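PDB 6IYM: 5-oxopent-3-ene-1,2,5-tricarboxylate decarboxylase from Exiguobacterium antarcticum B7, which belongs to the fumarylacetoacetate hydrolase family of metal-dependent enzymes and carries a bound magnesium ion in its carboxylate-lined site. Local coordinates for residues E198-N202 and G203-Q207; G209-K212 and L213-R216. All blocks are in the same frame, centred on the assembly; numbering follows the deposited sequence.

Contact 1 (E198-N202 and G203-Q207). Unlike the reference sequence in segment 203-207: Glu204 (reference Gln).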
loop_
_atom_site.group_PDB
_atom_site.type_symbol
_atom_site.label_atom_id
_atom_site.label_comp_id
_atom_site.label_asym_id
_atom_site.label_seq_id
_atom_site.Cartn_x
_atom_site.Cartn_y
_atom_site.Cartn_z
ATOM N N GLU A 198 -3.725 -25.785 1.634
ATOM C CA GLU A 198 -4.962 -26.320 1.013
ATOM C C GLU A 198 -6.082 -25.287 1.111
ATOM O O GLU A 198 -6.188 -24.538 2.143
ATOM C CB GLU A 198 -5.450 -27.605 1.681
ATOM C CG GLU A 198 -4.418 -28.705 1.804
ATOM C CD GLU A 198 -5.041 -30.085 2.028
ATOM O OE1 GLU A 198 -4.771 -31.021 1.225
ATOM O OE2 GLU A 198 -5.826 -30.216 2.981
ATOM N N THR A 199 -6.939 -25.311 0.096
ATOM C CA THR A 199 -8.216 -24.573 0.075
ATOM C C THR A 199 -9.378 -25.519 -0.208
ATOM O O THR A 199 -9.319 -26.269 -1.198
ATOM C CB THR A 199 -8.138 -23.448 -0.945
ATOM O OG1 THR A 199 -6.912 -22.803 -0.622
ATOM C CG2 THR A 199 -9.315 -22.508 -0.857
ATOM N N ARG A 200 -10.399 -25.448 0.624
ATOM C CA ARG A 200 -11.713 -26.092 0.371
ATOM C C ARG A 200 -12.739 -24.996 0.094
ATOM O O ARG A 200 -12.652 -23.926 0.737
ATOM C CB ARG A 200 -12.120 -26.978 1.543
ATOM C CG ARG A 200 -11.259 -28.223 1.652
ATOM C CD ARG A 200 -11.579 -29.115 2.825
ATOM N NE ARG A 200 -10.608 -30.198 2.794
ATOM C CZ ARG A 200 -10.743 -31.339 2.141
ATOM N NH1 ARG A 200 -11.849 -31.598 1.466
ATOM N NH2 ARG A 200 -9.758 -32.222 2.158
ATOM N N VAL A 201 -13.605 -25.237 -0.884
ATOM C CA VAL A 201 -14.808 -24.407 -1.155
ATOM C C VAL A 201 -16.019 -25.310 -0.917
ATOM O O VAL A 201 -16.097 -26.383 -1.555
ATOM C CB VAL A 201 -14.772 -23.788 -2.568
ATOM C CG1 VAL A 201 -16.083 -23.084 -2.930
ATOM C CG2 VAL A 201 -13.584 -22.836 -2.711
ATOM N N ASN A 202 -16.870 -24.926 0.025
ATOM C CA ASN A 202 -18.035 -25.737 0.457
ATOM C C ASN A 202 -17.589 -27.168 0.735
ATOM O O ASN A 202 -18.362 -28.074 0.433
ATOM C CB ASN A 202 -19.111 -25.700 -0.626
ATOM C CG ASN A 202 -19.512 -24.271 -0.872
ATOM O OD1 ASN A 202 -19.538 -23.504 0.091
ATOM N ND2 ASN A 202 -19.811 -23.919 -2.123
ATOM N N GLY A 203 -16.379 -27.375 1.254
ATOM C CA GLY A 203 -15.933 -28.729 1.619
ATOM C C GLY A 203 -15.180 -29.434 0.503
ATOM O O GLY A 203 -14.481 -30.390 0.821
ATOM N N GLU A 204 -15.272 -28.985 -0.749
ATOM C CA GLU A 204 -14.536 -29.625 -1.874
ATOM C C GLU A 204 -13.072 -29.136 -1.888
ATOM O O GLU A 204 -12.840 -27.919 -1.995
ATOM C CB GLU A 204 -15.181 -29.333 -3.224
ATOM C CG GLU A 204 -14.462 -30.016 -4.376
ATOM C CD GLU A 204 -14.984 -29.754 -5.784
ATOM O OE1 GLU A 204 -15.337 -28.590 -6.089
ATOM O OE2 GLU A 204 -15.005 -30.726 -6.593
ATOM N N LEU A 205 -12.106 -30.055 -1.850
ATOM C CA LEU A 205 -10.655 -29.716 -2.002
ATOM C C LEU A 205 -10.403 -29.061 -3.362
ATOM O O LEU A 205 -10.748 -29.690 -4.393
ATOM C CB LEU A 205 -9.805 -30.973 -1.827
ATOM C CG LEU A 205 -8.300 -30.706 -1.758
ATOM C CD1 LEU A 205 -7.971 -29.798 -0.581
ATOM C CD2 LEU A 205 -7.537 -32.004 -1.661
ATOM N N ARG A 206 -9.887 -27.821 -3.375
ATOM C CA ARG A 206 -9.648 -27.066 -4.635
ATOM C C ARG A 206 -8.158 -26.873 -4.832
ATOM O O ARG A 206 -7.740 -26.972 -5.966
ATOM C CB ARG A 206 -10.302 -25.673 -4.657
ATOM C CG ARG A 206 -11.824 -25.688 -4.649
ATOM C CD ARG A 206 -12.411 -26.297 -5.910
ATOM N NE ARG A 206 -13.853 -26.083 -5.981
ATOM C CZ ARG A 206 -14.453 -24.916 -6.249
ATOM N NH1 ARG A 206 -13.749 -23.824 -6.501
ATOM N NH2 ARG A 206 -15.772 -24.846 -6.273
ATOM N N GLN A 207 -7.429 -26.518 -3.767
ATOM C CA GLN A 207 -5.977 -26.235 -3.815
ATOM C C GLN A 207 -5.312 -27.139 -2.791
ATOM O O GLN A 207 -5.832 -27.187 -1.670
ATOM C CB GLN A 207 -5.629 -24.788 -3.412
ATOM C CG GLN A 207 -6.151 -23.727 -4.343
ATOM C CD GLN A 207 -5.635 -22.357 -3.982
ATOM O OE1 GLN A 207 -6.125 -21.729 -3.052
ATOM N NE2 GLN A 207 -4.577 -21.929 -4.653
HETATM O O HOH W 1 -17.275 -26.741 -4.079
#

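Contact 2 (G209-K212 and L213-R216)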
loop_
_atom_site.group_PDB
_atom_site.type_symbol
_atom_site.label_atom_id
_atom_site.label_comp_id
_atom_site.label_asym_id
_atom_site.label_seq_id
_atom_site.Cartn_x
_atom_site.Cartn_y
_atom_site.Cartn_z
ATOM N N GLY A 209 -1.072 -27.874 -2.305
ATOM C CA GLY A 209 0.310 -27.765 -2.819
ATOM C C GLY A 209 1.242 -27.524 -1.665
ATOM O O GLY A 209 0.835 -26.785 -0.728
ATOM N N SER A 210 2.382 -28.208 -1.650
ATOM C CA SER A 210 3.460 -27.964 -0.659
ATOM C C SER A 210 4.185 -26.667 -1.003
ATOM O O SER A 210 4.318 -26.362 -2.163
ATOM C CB SER A 210 4.469 -29.057 -0.576
ATOM O OG SER A 210 5.445 -28.706 0.399
ATOM N N THR A 211 4.734 -26.003 0.000
ATOM C CA THR A 211 5.635 -24.850 -0.206
ATOM C C THR A 211 6.914 -25.306 -0.904
ATOM O O THR A 211 7.647 -24.420 -1.376
ATOM C CB THR A 211 5.913 -24.139 1.110
ATOM O OG1 THR A 211 6.333 -25.118 2.059
ATOM C CG2 THR A 211 4.693 -23.384 1.587
ATOM N N LYS A 212 7.161 -26.615 -1.012
ATOM C CA LYS A 212 8.311 -27.139 -1.815
ATOM C C LYS A 212 8.096 -26.834 -3.307
ATOM O O LYS A 212 9.098 -26.788 -4.026
ATOM C CB LYS A 212 8.557 -28.634 -1.545
ATOM C CG LYS A 212 7.937 -29.619 -2.531
ATOM C CD LYS A 212 7.942 -31.055 -2.022
ATOM C CE LYS A 212 9.333 -31.634 -1.845
ATOM N NZ LYS A 212 9.486 -32.319 -0.539
ATOM N N LEU A 213 6.866 -26.583 -3.774
ATOM C CA LEU A 213 6.593 -26.263 -5.209
ATOM C C LEU A 213 6.831 -24.780 -5.536
ATOM O O LEU A 213 6.682 -24.428 -6.727
ATOM C CB LEU A 213 5.140 -26.587 -5.548
ATOM C CG LEU A 213 4.711 -28.047 -5.399
ATOM C CD1 LEU A 213 3.267 -28.200 -5.885
ATOM C CD2 LEU A 213 5.639 -28.974 -6.156
ATOM N N MET A 214 7.148 -23.943 -4.547
ATOM C CA MET A 214 7.378 -22.472 -4.725
ATOM C C MET A 214 8.550 -22.233 -5.691
ATOM O O MET A 214 9.623 -22.822 -5.488
ATOM C CB MET A 214 7.699 -21.797 -3.386
ATOM C CG MET A 214 6.490 -21.584 -2.482
ATOM S SD MET A 214 6.980 -20.995 -0.836
ATOM C CE MET A 214 6.712 -19.237 -1.009
ATOM N N LEU A 215 8.339 -21.405 -6.709
ATOM C CA LEU A 215 9.357 -21.056 -7.736
ATOM C C LEU A 215 10.402 -20.126 -7.098
ATOM O O LEU A 215 11.608 -20.284 -7.436
ATOM C CB LEU A 215 8.649 -20.438 -8.951
ATOM C CG LEU A 215 7.507 -21.267 -9.551
ATOM C CD1 LEU A 215 6.774 -20.490 -10.645
ATOM C CD2 LEU A 215 8.021 -22.583 -10.100
ATOM N N ARG A 216 9.974 -19.258 -6.164
ATOM C CA ARG A 216 10.855 -18.491 -5.233
ATOM C C ARG A 216 10.482 -18.801 -3.774
ATOM O O ARG A 216 9.364 -18.427 -3.342
ATOM C CB ARG A 216 10.760 -16.989 -5.554
ATOM C CG ARG A 216 11.461 -16.614 -6.854
ATOM C CD ARG A 216 10.831 -15.456 -7.590
ATOM N NE ARG A 216 11.496 -15.173 -8.861
ATOM C CZ ARG A 216 11.049 -15.497 -10.068
ATOM N NH1 ARG A 216 9.911 -16.155 -10.219
ATOM N NH2 ARG A 216 11.765 -15.182 -11.134
#

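Contact 1 (E198-N202 and G203-Q207)
Arg206 lies across Val201 on one face of a tight hairpin. Its CB sits beside the carbonyl oxygen of Thr199. With chi2 at -66° the chain bends after CG and folds the guanidinium back over the valine. CG touches Val201 CG2 at 3.9 Å. Val201 CB is 3.8 Å above the guanidinium plane of Arg206, over its centre. NE forms a salt bridge with Glu204 OE1 (2.9 Å), which lies close to the guanidinium plane, while NE itself stands above the carboxylate plane. NH1 is hydrogen-bonded to Tyr123 OH, while NH2 donates to a water that is also hydrogen-bonded to Val201 O. Valine carbons over one face and three polar partners limit how the group can turn.

The same face carries Thr199 and Gln207, side by side; Thr199 OG1 donates to Gln207 OE1 at 2.8 Å. That oxygen also accepts from Gly125 N, between the magnesium ligands Glu124 and Glu126, and Gln207 NE2 is hydrogen-bonded to Thr241 OG1 and Pro242 O. On the other face the extended chain of Arg200 brings NH1 to Gly203 O (3.0 Å), exactly in the guanidinium plane, with Leu205 CB over one face of the group.

The backbone shows a shift of register. Thr199 O accepts from both Arg206 N (2.7 Å) and Gln207 N (3.2 Å), the latter in the carbonyl plane on a lone pair. Val201 O and Glu204 N close the end at 2.8 Å, and Gly203, at phi 92°, has backbone angles that leave no room for a CB. Together these features define an antiparallel beta hairpin with a type I' turn from Val201 to Glu204 and a classic bulge at Arg206 and Gln207 opposite Thr199.

Contact 2 (G209-K212 and L213-R216)
Met214 CG is anti to its own carbonyl carbon (chi1 -76°) and chi2 is extended at 172°, which carries the sulfur back alongside Thr211. SD lies 3.8 Å from Thr211 CB, and the two side chains run side by side in the same direction. CB and CG of the methionine also rest against Thr211 O, and its side chain continues onto Ile221 of helix 218-225. Thr211 OG1 is hydrogen-bonded to Pro192 O and Val195 N.

Two backbone bonds close the turn: Leu213 N to Ser210 O at 3.0 Å, and Met214 N to Thr211 O at 3.2 Å. Each joins residues three apart in sequence, as in a 3-10 turn, and each donor stands well above the carbonyl plane of its acceptor. Leu213 CB packs on the first of these acceptors, 3.5 Å from Ser210 O. Ahead of them Ser210 OG accepts from Lys212 N at 3.1 Å with a nearly straight N-H...O angle of 175°, an ST turn; the same OG is also hydrogen-bonded to Asp194 OD1.

The shape of the turn therefore rests on main-chain amides and the Ser210 hydroxyl oxygen, to which the Thr211-Met214 contact adds van der Waals packing.

In the fold
Contacts 1 and 2 follow one another along the chain and share strand 204-210, contact 1 pairing its first half with strand 196-201 and contact 2 turning the chain away at its end. Their centres lie 18 Å apart, and apart from adjoining in sequence they do not touch. Both are partly buried, but contact 1 runs from an exposed turn to buried residues, with the side chain of Gln207 about 8 Å from the magnesium ion, while the side chain of Met214 in contact 2 is about 11 Å from it. Contact 1 combines strand pairing with amide side-chain bonds and a salt bridge within segment 203-207; contact 2 contains none among its own residues and depends on short-range backbone bonds and apolar packing.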